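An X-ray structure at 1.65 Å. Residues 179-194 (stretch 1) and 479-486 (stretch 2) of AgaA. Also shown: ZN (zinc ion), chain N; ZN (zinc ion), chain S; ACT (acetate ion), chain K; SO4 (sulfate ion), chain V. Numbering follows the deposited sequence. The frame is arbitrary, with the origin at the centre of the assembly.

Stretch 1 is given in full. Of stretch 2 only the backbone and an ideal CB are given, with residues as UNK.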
ATOM      1  N   ASP A 179     -27.585  -9.131  -0.761  1.00 24.56           N
ATOM      2  CA  ASP A 179     -27.980  -8.334   0.410  1.00 23.78           C
ATOM      3  C   ASP A 179     -27.016  -7.177   0.710  1.00 26.95           C
ATOM      4  O   ASP A 179     -27.136  -6.544   1.763  1.00 26.16           O
ATOM      5  CB  ASP A 179     -28.190  -9.232   1.642  1.00 26.39           C
ATOM      6  CG  ASP A 179     -29.506 -10.004   1.626  1.00 40.81           C
ATOM      7  OD1 ASP A 179     -30.373  -9.698   0.767  1.00 41.86           O
ATOM      8  OD2 ASP A 179     -29.674 -10.896   2.475  1.00 46.60           O
ATOM      9  N   TYR A 180     -26.113  -6.846  -0.257  1.00 21.55           N
ATOM     10  CA  TYR A 180     -25.196  -5.693  -0.113  1.00 21.00           C
ATOM     11  C   TYR A 180     -26.036  -4.406   0.008  1.00 24.30           C
ATOM     12  O   TYR A 180     -27.126  -4.306  -0.571  1.00 24.34           O
ATOM     13  CB  TYR A 180     -24.257  -5.626  -1.305  1.00 20.60           C
ATOM     14  CG  TYR A 180     -23.218  -4.527  -1.229  1.00 21.40           C
ATOM     15  CD1 TYR A 180     -22.337  -4.443  -0.151  1.00 22.25           C
ATOM     16  CD2 TYR A 180     -23.069  -3.612  -2.266  1.00 21.91           C
ATOM     17  CE1 TYR A 180     -21.322  -3.483  -0.120  1.00 20.62           C
ATOM     18  CE2 TYR A 180     -22.054  -2.657  -2.249  1.00 21.90           C
ATOM     19  CZ  TYR A 180     -21.213  -2.566  -1.154  1.00 23.99           C
ATOM     20  OH  TYR A 180     -20.197  -1.649  -1.152  1.00 23.67           O
ATOM     21  N   TYR A 181     -25.553  -3.446   0.815  1.00 21.95           N
ATOM     22  CA  TYR A 181     -26.347  -2.250   1.154  1.00 21.41           C
ATOM     23  C   TYR A 181     -26.439  -1.153   0.092  1.00 26.32           C
ATOM     24  O   TYR A 181     -27.213  -0.204   0.297  1.00 27.71           O
ATOM     25  CB  TYR A 181     -25.863  -1.644   2.480  1.00 21.78           C
ATOM     26  CG  TYR A 181     -24.374  -1.387   2.534  1.00 21.44           C
ATOM     27  CD1 TYR A 181     -23.828  -0.215   2.012  1.00 22.96           C
ATOM     28  CD2 TYR A 181     -23.510  -2.308   3.123  1.00 21.46           C
ATOM     29  CE1 TYR A 181     -22.455   0.031   2.070  1.00 21.87           C
ATOM     30  CE2 TYR A 181     -22.134  -2.077   3.181  1.00 21.60           C
ATOM     31  CZ  TYR A 181     -21.611  -0.914   2.643  1.00 22.64           C
ATOM     32  OH  TYR A 181     -20.255  -0.693   2.746  1.00 24.20           O
ATOM     33  N   LYS A 182     -25.693  -1.246  -1.022  1.00 22.54           N
ATOM     34  CA  LYS A 182     -25.788  -0.217  -2.068  1.00 22.49           C
ATOM     35  C   LYS A 182     -26.708  -0.688  -3.180  1.00 28.47           C
ATOM     36  O   LYS A 182     -26.508  -1.776  -3.730  1.00 26.68           O
ATOM     37  CB  LYS A 182     -24.408   0.128  -2.636  1.00 24.24           C
ATOM     38  CG  LYS A 182     -23.459   0.727  -1.614  1.00 25.36           C
ATOM     39  CD  LYS A 182     -22.153   1.153  -2.249  1.00 27.75           C
ATOM     40  CE  LYS A 182     -21.164   1.642  -1.204  1.00 27.43           C
ATOM     41  NZ  LYS A 182     -19.884   2.122  -1.821  1.00 29.06           N
ATOM     42  N   LYS A 183     -27.741   0.123  -3.506  1.00 26.76           N
ATOM     43  CA  LYS A 183     -28.709  -0.212  -4.556  1.00 27.34           C
ATOM     44  C   LYS A 183     -28.005  -0.360  -5.920  1.00 31.22           C
ATOM     45  O   LYS A 183     -27.165   0.465  -6.271  1.00 31.11           O
ATOM     46  CB  LYS A 183     -29.790   0.891  -4.619  1.00 30.46           C
ATOM     47  CG  LYS A 183     -31.007   0.494  -5.447  1.00 40.14           C
ATOM     48  CD  LYS A 183     -31.932   1.682  -5.703  1.00 54.64           C
ATOM     49  CE  LYS A 183     -33.332   1.273  -6.121  1.00 67.53           C
ATOM     50  NZ  LYS A 183     -33.362   0.551  -7.423  1.00 75.56           N
ATOM     51  N   GLY A 184     -28.317  -1.437  -6.628  1.00 30.27           N
ATOM     52  CA  GLY A 184     -27.767  -1.725  -7.951  1.00 30.72           C
ATOM     53  C   GLY A 184     -26.303  -2.102  -7.971  1.00 34.14           C
ATOM     54  O   GLY A 184     -25.669  -2.099  -9.036  1.00 35.83           O
ATOM     55  N   LYS A 185     -25.725  -2.375  -6.791  1.00 25.59           N
ATOM     56  CA  LYS A 185     -24.326  -2.757  -6.756  1.00 22.95           C
ATOM     57  C   LYS A 185     -24.136  -4.106  -6.059  1.00 25.83           C
ATOM     58  O   LYS A 185     -24.847  -4.410  -5.102  1.00 25.14           O
ATOM     59  CB  LYS A 185     -23.477  -1.683  -6.060  1.00 23.80           C
ATOM     60  CG  LYS A 185     -23.480  -0.344  -6.793  1.00 29.85           C
ATOM     61  CD  LYS A 185     -22.496   0.618  -6.131  1.00 32.53           C
ATOM     62  CE  LYS A 185     -22.559   2.001  -6.743  1.00 36.06           C
ATOM     63  NZ  LYS A 185     -21.387   2.810  -6.322  1.00 43.69           N
ATOM     64  N   PRO A 186     -23.134  -4.894  -6.489  1.00 23.13           N
ATOM     65  CA  PRO A 186     -22.301  -4.678  -7.692  1.00 22.91           C
ATOM     66  C   PRO A 186     -23.111  -4.980  -8.961  1.00 27.01           C
ATOM     67  O   PRO A 186     -24.218  -5.521  -8.875  1.00 26.61           O
ATOM     68  CB  PRO A 186     -21.163  -5.677  -7.499  1.00 23.77           C
ATOM     69  CG  PRO A 186     -21.827  -6.846  -6.773  1.00 26.98           C
ATOM     70  CD  PRO A 186     -22.878  -6.213  -5.872  1.00 23.09           C
ATOM     71  N   ASP A 187     -22.578  -4.630 -10.136  1.00 25.26           N
ATOM     72  CA  ASP A 187     -23.283  -4.929 -11.380  1.00 25.66           C
ATOM     73  C   ASP A 187     -22.959  -6.356 -11.862  1.00 28.84           C
ATOM     74  O   ASP A 187     -23.826  -7.046 -12.417  1.00 28.32           O
ATOM     75  CB  ASP A 187     -22.939  -3.908 -12.474  1.00 27.35           C
ATOM     76  CG  ASP A 187     -23.931  -4.011 -13.622  1.00 38.01           C
ATOM     77  OD1 ASP A 187     -25.094  -3.589 -13.441  1.00 40.06           O
ATOM     78  OD2 ASP A 187     -23.563  -4.569 -14.675  1.00 38.24           O
ATOM     79  N   LEU A 188     -21.697  -6.788 -11.652  1.00 24.44           N
ATOM     80  CA  LEU A 188     -21.250  -8.115 -12.073  1.00 22.49           C
ATOM     81  C   LEU A 188     -21.816  -9.223 -11.203  1.00 25.38           C
ATOM     82  O   LEU A 188     -21.961  -9.055  -9.995  1.00 24.95           O
ATOM     83  CB  LEU A 188     -19.705  -8.181 -12.031  1.00 21.75           C
ATOM     84  CG  LEU A 188     -18.971  -7.215 -12.982  1.00 24.06           C
ATOM     85  CD1 LEU A 188     -17.489  -7.044 -12.562  1.00 22.98           C
ATOM     86  CD2 LEU A 188     -19.038  -7.725 -14.426  1.00 25.53           C
ATOM     87  N   ASP A 189     -22.078 -10.384 -11.814  1.00 23.80           N
ATOM     88  CA  ASP A 189     -22.555 -11.541 -11.064  1.00 22.42           C
ATOM     89  C   ASP A 189     -21.398 -12.266 -10.379  1.00 23.40           C
ATOM     90  O   ASP A 189     -21.582 -12.836  -9.303  1.00 21.97           O
ATOM     91  CB  ASP A 189     -23.334 -12.487 -11.992  1.00 25.23           C
ATOM     92  CG  ASP A 189     -24.623 -11.843 -12.484  1.00 32.22           C
ATOM     93  OD1 ASP A 189     -25.419 -11.376 -11.634  1.00 31.88           O
ATOM     94  OD2 ASP A 189     -24.814 -11.771 -13.710  1.00 41.20           O
ATOM     95  N   GLU A 190     -20.208 -12.278 -11.021  1.00 20.57           N
ATOM     96  CA  GLU A 190     -19.006 -12.949 -10.495  1.00 19.71           C
ATOM     97  C   GLU A 190     -17.761 -12.276 -10.996  1.00 22.48           C
ATOM     98  O   GLU A 190     -17.738 -11.661 -12.067  1.00 21.57           O
ATOM     99  CB  GLU A 190     -18.904 -14.415 -10.981  1.00 22.31           C
ATOM    100  CG  GLU A 190     -20.067 -15.302 -10.648  1.00 25.41           C
ATOM    101  CD  GLU A 190     -19.876 -16.755 -11.014  1.00 27.44           C
ATOM    102  OE1 GLU A 190     -20.796 -17.525 -10.690  1.00 25.32           O
ATOM    103  OE2 GLU A 190     -18.849 -17.125 -11.624  1.00 24.70           O
ATOM    104  N   VAL A 191     -16.683 -12.461 -10.249  1.00 20.79           N
ATOM    105  CA  VAL A 191     -15.362 -12.035 -10.675  1.00 19.27           C
ATOM    106  C   VAL A 191     -14.439 -13.209 -10.361  1.00 21.74           C
ATOM    107  O   VAL A 191     -14.494 -13.758  -9.247  1.00 22.50           O
ATOM    108  CB  VAL A 191     -14.857 -10.721 -10.011  1.00 22.40           C
ATOM    109  CG1 VAL A 191     -13.535 -10.272 -10.657  1.00 22.12           C
ATOM    110  CG2 VAL A 191     -15.895  -9.608 -10.143  1.00 22.67           C
ATOM    111  N   HIS A 192     -13.642 -13.621 -11.347  1.00 19.16           N
ATOM    112  CA  HIS A 192     -12.631 -14.667 -11.159  1.00 19.14           C
ATOM    113  C   HIS A 192     -11.287 -13.924 -11.190  1.00 22.05           C
ATOM    114  O   HIS A 192     -10.908 -13.335 -12.216  1.00 20.90           O
ATOM    115  CB  HIS A 192     -12.724 -15.744 -12.262  1.00 20.51           C
ATOM    116  CG  HIS A 192     -14.051 -16.455 -12.305  1.00 23.49           C
ATOM    117  ND1 HIS A 192     -14.141 -17.801 -12.595  1.00 26.21           N
ATOM    118  CD2 HIS A 192     -15.302 -15.959 -12.125  1.00 24.80           C
ATOM    119  CE1 HIS A 192     -15.439 -18.094 -12.571  1.00 24.24           C
ATOM    120  NE2 HIS A 192     -16.181 -17.015 -12.318  1.00 24.56           N
ATOM    121  N   TYR A 193     -10.588 -13.925 -10.057  1.00 18.40           N
ATOM    122  CA  TYR A 193      -9.263 -13.284  -9.926  1.00 18.89           C
ATOM    123  C   TYR A 193      -8.247 -14.376 -10.250  1.00 22.08           C
ATOM    124  O   TYR A 193      -8.044 -15.265  -9.429  1.00 21.68           O
ATOM    125  CB  TYR A 193      -9.062 -12.728  -8.498  1.00 19.55           C
ATOM    126  CG  TYR A 193      -9.953 -11.542  -8.207  1.00 18.99           C
ATOM    127  CD1 TYR A 193      -9.574 -10.249  -8.573  1.00 18.86           C
ATOM    128  CD2 TYR A 193     -11.180 -11.708  -7.569  1.00 20.38           C
ATOM    129  CE1 TYR A 193     -10.410  -9.155  -8.334  1.00 20.20           C
ATOM    130  CE2 TYR A 193     -12.015 -10.618  -7.307  1.00 21.30           C
ATOM    131  CZ  TYR A 193     -11.640  -9.348  -7.723  1.00 22.37           C
ATOM    132  OH  TYR A 193     -12.493  -8.292  -7.494  1.00 22.44           O
ATOM    133  N   VAL A 194      -7.659 -14.334 -11.442  1.00 18.62           N
ATOM    134  CA  VAL A 194      -6.749 -15.366 -11.970  1.00 18.15           C
ATOM    135  C   VAL A 194      -5.305 -14.901 -11.771  1.00 21.57           C
ATOM    136  O   VAL A 194      -4.966 -13.763 -12.086  1.00 21.71           O
ATOM    137  CB  VAL A 194      -7.063 -15.650 -13.457  1.00 22.24           C
ATOM    138  CG1 VAL A 194      -6.229 -16.828 -13.976  1.00 22.15           C
ATOM    139  CG2 VAL A 194      -8.566 -15.913 -13.676  1.00 22.92           C
ATOM    140  N   UNK A 479     -13.174  -0.309  -6.862  1.00 18.43           N
ATOM    141  CA  UNK A 479     -14.015   0.108  -7.983  1.00 19.04           C
ATOM    142  C   UNK A 479     -14.696  -1.075  -8.722  1.00 20.70           C
ATOM    143  O   UNK A 479     -15.525  -0.840  -9.608  1.00 22.75           O
ATOM    144  CB  UNK A 479     -13.166   0.908  -8.973  1.00 19.04           C
ATOM    145  N   UNK A 480     -14.354  -2.343  -8.358  1.00 17.77           N
ATOM    146  CA  UNK A 480     -15.000  -3.507  -9.008  1.00 18.65           C
ATOM    147  C   UNK A 480     -16.528  -3.494  -8.785  1.00 21.41           C
ATOM    148  O   UNK A 480     -17.264  -4.076  -9.573  1.00 21.87           O
ATOM    149  CB  UNK A 480     -14.407  -4.810  -8.468  1.00 18.65           C
ATOM    150  N   UNK A 481     -17.005  -2.832  -7.717  1.00 19.84           N
ATOM    151  CA  UNK A 481     -18.453  -2.788  -7.471  1.00 19.91           C
ATOM    152  C   UNK A 481     -19.205  -1.947  -8.512  1.00 24.15           C
ATOM    153  O   UNK A 481     -20.431  -2.014  -8.574  1.00 23.38           O
ATOM    154  CB  UNK A 481     -18.723  -2.229  -6.072  1.00 19.91           C
ATOM    155  N   UNK A 482     -18.480  -1.103  -9.265  1.00 20.93           N
ATOM    156  CA  UNK A 482     -19.066  -0.234 -10.301  1.00 21.51           C
ATOM    157  C   UNK A 482     -18.790  -0.757 -11.702  1.00 25.25           C
ATOM    158  O   UNK A 482     -19.220  -0.149 -12.684  1.00 24.19           O
ATOM    159  CB  UNK A 482     -18.522   1.190 -10.171  1.00 21.51           C
ATOM    160  N   UNK A 483     -17.961  -1.790 -11.798  1.00 20.61           N
ATOM    161  CA  UNK A 483     -17.514  -2.317 -13.087  1.00 19.77           C
ATOM    162  C   UNK A 483     -18.635  -3.060 -13.807  1.00 23.91           C
ATOM    163  O   UNK A 483     -19.406  -3.778 -13.175  1.00 22.75           O
ATOM    164  CB  UNK A 483     -16.314  -3.246 -12.892  1.00 19.77           C
ATOM    165  N   UNK A 484     -18.710  -2.879 -15.125  1.00 21.64           N
ATOM    166  CA  UNK A 484     -19.692  -3.554 -15.989  1.00 21.09           C
ATOM    167  C   UNK A 484     -18.952  -4.123 -17.189  1.00 24.50           C
ATOM    168  O   UNK A 484     -17.889  -3.619 -17.557  1.00 23.29           O
ATOM    169  CB  UNK A 484     -20.802  -2.599 -16.434  1.00 21.09           C
ATOM    170  N   UNK A 485     -19.518  -5.163 -17.811  1.00 21.62           N
ATOM    171  CA  UNK A 485     -18.887  -5.757 -18.972  1.00 22.53           C
ATOM    172  C   UNK A 485     -19.992  -6.123 -19.950  1.00 27.20           C
ATOM    173  O   UNK A 485     -21.040  -6.645 -19.552  1.00 27.40           O
ATOM    174  CB  UNK A 485     -18.042  -6.975 -18.594  1.00 22.53           C
ATOM    175  N   UNK A 486     -19.776  -5.797 -21.220  1.00 26.22           N
ATOM    176  CA  UNK A 486     -20.752  -6.126 -22.269  1.00 26.82           C
ATOM    177  C   UNK A 486     -20.759  -7.631 -22.478  1.00 30.18           C
ATOM    178  O   UNK A 486     -19.740  -8.292 -22.255  1.00 27.38           O
ATOM    179  CB  UNK A 486     -20.430  -5.401 -23.577  1.00 26.82           C
TER
HETATM  180 ZN    ZN N 613     -12.706 -19.134 -13.060  1.00 26.43          ZN
HETATM  181 ZN    ZN S 618     -20.259 -19.294 -11.655  1.00 35.27          ZN
HETATM  182  C   ACT K 610     -21.472   5.106  -3.885  1.00 59.73           C
HETATM  183  O   ACT K 610     -21.167   5.584  -5.001  1.00 60.65           O
HETATM  184  OXT ACT K 610     -20.682   4.488  -3.128  1.00 58.75           O
HETATM  185  CH3 ACT K 610     -22.933   5.288  -3.410  1.00 60.03           C
HETATM  186  S   SO4 V 621     -26.971 -13.387  -0.864  1.00 42.71           S
HETATM  187  O1  SO4 V 621     -26.242 -13.192  -2.153  1.00 36.05           O
HETATM  188  O2  SO4 V 621     -28.136 -14.323  -1.088  1.00 45.38           O
HETATM  189  O3  SO4 V 621     -27.529 -12.116  -0.357  1.00 37.05           O
HETATM  190  O4  SO4 V 621     -26.064 -14.000   0.123  1.00 41.52           O

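Position 479 opens the stretch in a 3-10 segment, and nothing of stretch 1 lies within 5.5 Å of its ideal CB, so the visible atoms hardly restrict the choice. The residue is Ser479, whose backbone O accepts a 3.0 Å hydrogen bond from the backbone N of residue 482.

At position 480, CA-to-CB points toward stretch 1. The ideal CB lies 4.1 Å from Tyr193 OH and 5.3 Å from Val191 CG2, and Leu188 CD1 lies a little farther off, at 5.6 Å from the ideal CB of position 480. A medium-sized aliphatic side chain would suit this setting: leucine, isoleucine, valine or methionine. The residue is Ile480. Its CG1 packs 3.8 Å from Val191 CG2 and 3.7 Å from Tyr193 OH, while its CD1 reaches to 4.2 Å from Leu188 CD1.

Position 481 has its CB directed sideways, 4.5 Å from Pro186 CB, 4.7 Å from Lys185 CD and 5.1 Å from Tyr180 CE2. Beyond these atoms stretch 1 offers the hydroxyl of Tyr180 and the ammonium groups of Lys182 and Lys185, a cluster of donors with two positive charges. An acidic side chain is strongly suggested, and glutamate has the longer reach; glutamine could accept hydrogen bonds but would bring no charge of its own to the lysines, which also meet an acetate ion. The residue is Glu481, whose CB lies 4.4 Å from Pro186 CB and whose carboxylate turns to the cluster. OE1 accepts a hydrogen bond of 2.7 Å from Tyr180 OH, lying at the edge of that ring near its plane, and OE2 forms a 2.9 Å salt bridge with Lys182 NZ. Lys185 NZ stays 4.0 Å from OE2, beyond salt-bridge range. The backbone contributes as well: Glu481 O receives a CA-H...O contact from Pro186 CA at 3.4 Å, next to the cis peptide bond that precedes this proline.

The CB at position 482 points away, yet it lies 5.1 Å from Lys185 NZ, so a short side chain that bends back could offer a carbonyl or carboxylate oxygen as acceptor. Asparagine or aspartate would be reasonable. The residue is Asn482, and its OD1 accepts a 2.8 Å hydrogen bond from Lys185 NZ.

Position 483 places its CB sideways, 4.0 Å from Leu188 CD1, which favours a small or beta-branched residue with an apolar surface, such as valine, threonine or alanine. It is Thr483: CB sits 4.1 Å from Leu188 CD1, and OG1 donates to Ser479 O at 3.0 Å. Water 2 links Thr483 O and Ile480 O to Leu188 N.

At position 484 the ideal CB is 3.8 Å from Asp187 OD2, so a basic or polar side chain would suit. The residue is Lys484. Its CG passes 3.5 Å from Asp187 OD2, but NZ remains 4.3 Å from Asp187 OD1, too far for a salt bridge.

Position 485, in a short strand, has its CB 4.4 Å from Leu188 CD2, inviting an aliphatic residue. Ile485 packs CG2 3.6 Å from that CD2, and water 1 joins its N to Asp187 OD2.

Position 486 lies out of reach and is unconstrained here; it is Glu486.

Stretch 2 479-486: SIENTKIE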
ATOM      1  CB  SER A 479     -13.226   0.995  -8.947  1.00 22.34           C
ATOM      2  OG  SER A 479     -12.357   0.225  -9.763  1.00 21.43           O
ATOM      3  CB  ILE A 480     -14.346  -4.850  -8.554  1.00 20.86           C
ATOM      4  CG1 ILE A 480     -14.649  -6.035  -9.559  1.00 21.03           C
ATOM      5  CG2 ILE A 480     -14.708  -5.224  -7.106  1.00 20.87           C
ATOM      6  CD1 ILE A 480     -13.834  -5.949 -10.901  1.00 26.17           C
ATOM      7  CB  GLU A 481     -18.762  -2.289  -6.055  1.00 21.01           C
ATOM      8  CG  GLU A 481     -18.447  -0.818  -5.809  1.00 24.73           C
ATOM      9  CD  GLU A 481     -18.897  -0.316  -4.448  1.00 38.39           C
ATOM     10  OE1 GLU A 481     -19.521  -1.103  -3.707  1.00 28.02           O
ATOM     11  OE2 GLU A 481     -18.641   0.863  -4.126  1.00 40.57           O
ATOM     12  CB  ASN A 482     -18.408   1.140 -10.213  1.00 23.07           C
ATOM     13  CG  ASN A 482     -18.578   1.814  -8.877  1.00 31.64           C
ATOM     14  OD1 ASN A 482     -19.633   1.719  -8.237  1.00 27.71           O
ATOM     15  ND2 ASN A 482     -17.546   2.525  -8.453  1.00 30.03           N
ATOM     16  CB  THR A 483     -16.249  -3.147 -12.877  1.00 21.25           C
ATOM     17  OG1 THR A 483     -15.292  -2.325 -12.166  1.00 20.06           O
ATOM     18  CG2 THR A 483     -15.643  -3.641 -14.204  1.00 23.18           C
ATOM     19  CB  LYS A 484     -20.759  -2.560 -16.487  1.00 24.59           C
ATOM     20  CG  LYS A 484     -21.501  -1.820 -15.378  1.00 27.93           C
ATOM     21  CD  LYS A 484     -22.635  -0.970 -15.928  1.00 35.29           C
ATOM     22  CE  LYS A 484     -23.367  -0.270 -14.808  1.00 45.67           C
ATOM     23  NZ  LYS A 484     -24.671   0.308 -15.256  1.00 54.96           N
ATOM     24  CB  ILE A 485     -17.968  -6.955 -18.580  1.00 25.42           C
ATOM     25  CG1 ILE A 485     -17.058  -7.358 -19.751  1.00 26.53           C
ATOM     26  CG2 ILE A 485     -18.743  -8.160 -17.983  1.00 26.81           C
ATOM     27  CD1 ILE A 485     -15.908  -8.219 -19.342  1.00 32.12           C
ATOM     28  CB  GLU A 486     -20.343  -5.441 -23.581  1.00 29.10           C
ATOM     29  CG  GLU A 486     -20.646  -3.953 -23.595  1.00 37.44           C
ATOM     30  CD  GLU A 486     -20.355  -3.265 -24.914  1.00 60.99           C
ATOM     31  OE1 GLU A 486     -20.537  -3.899 -25.979  1.00 60.74           O
ATOM     32  OE2 GLU A 486     -19.946  -2.083 -24.881  1.00 56.42           O
TER
HETATM   33  O   HOH W   1     -22.007  -5.979 -16.431  1.00 27.65           O
HETATM   34  O   HOH W   2     -19.725  -4.746 -10.711  1.00 21.94           O
HETATM   35  O   HOH W   3     -19.678 -20.189 -10.150  1.00 36.20           O
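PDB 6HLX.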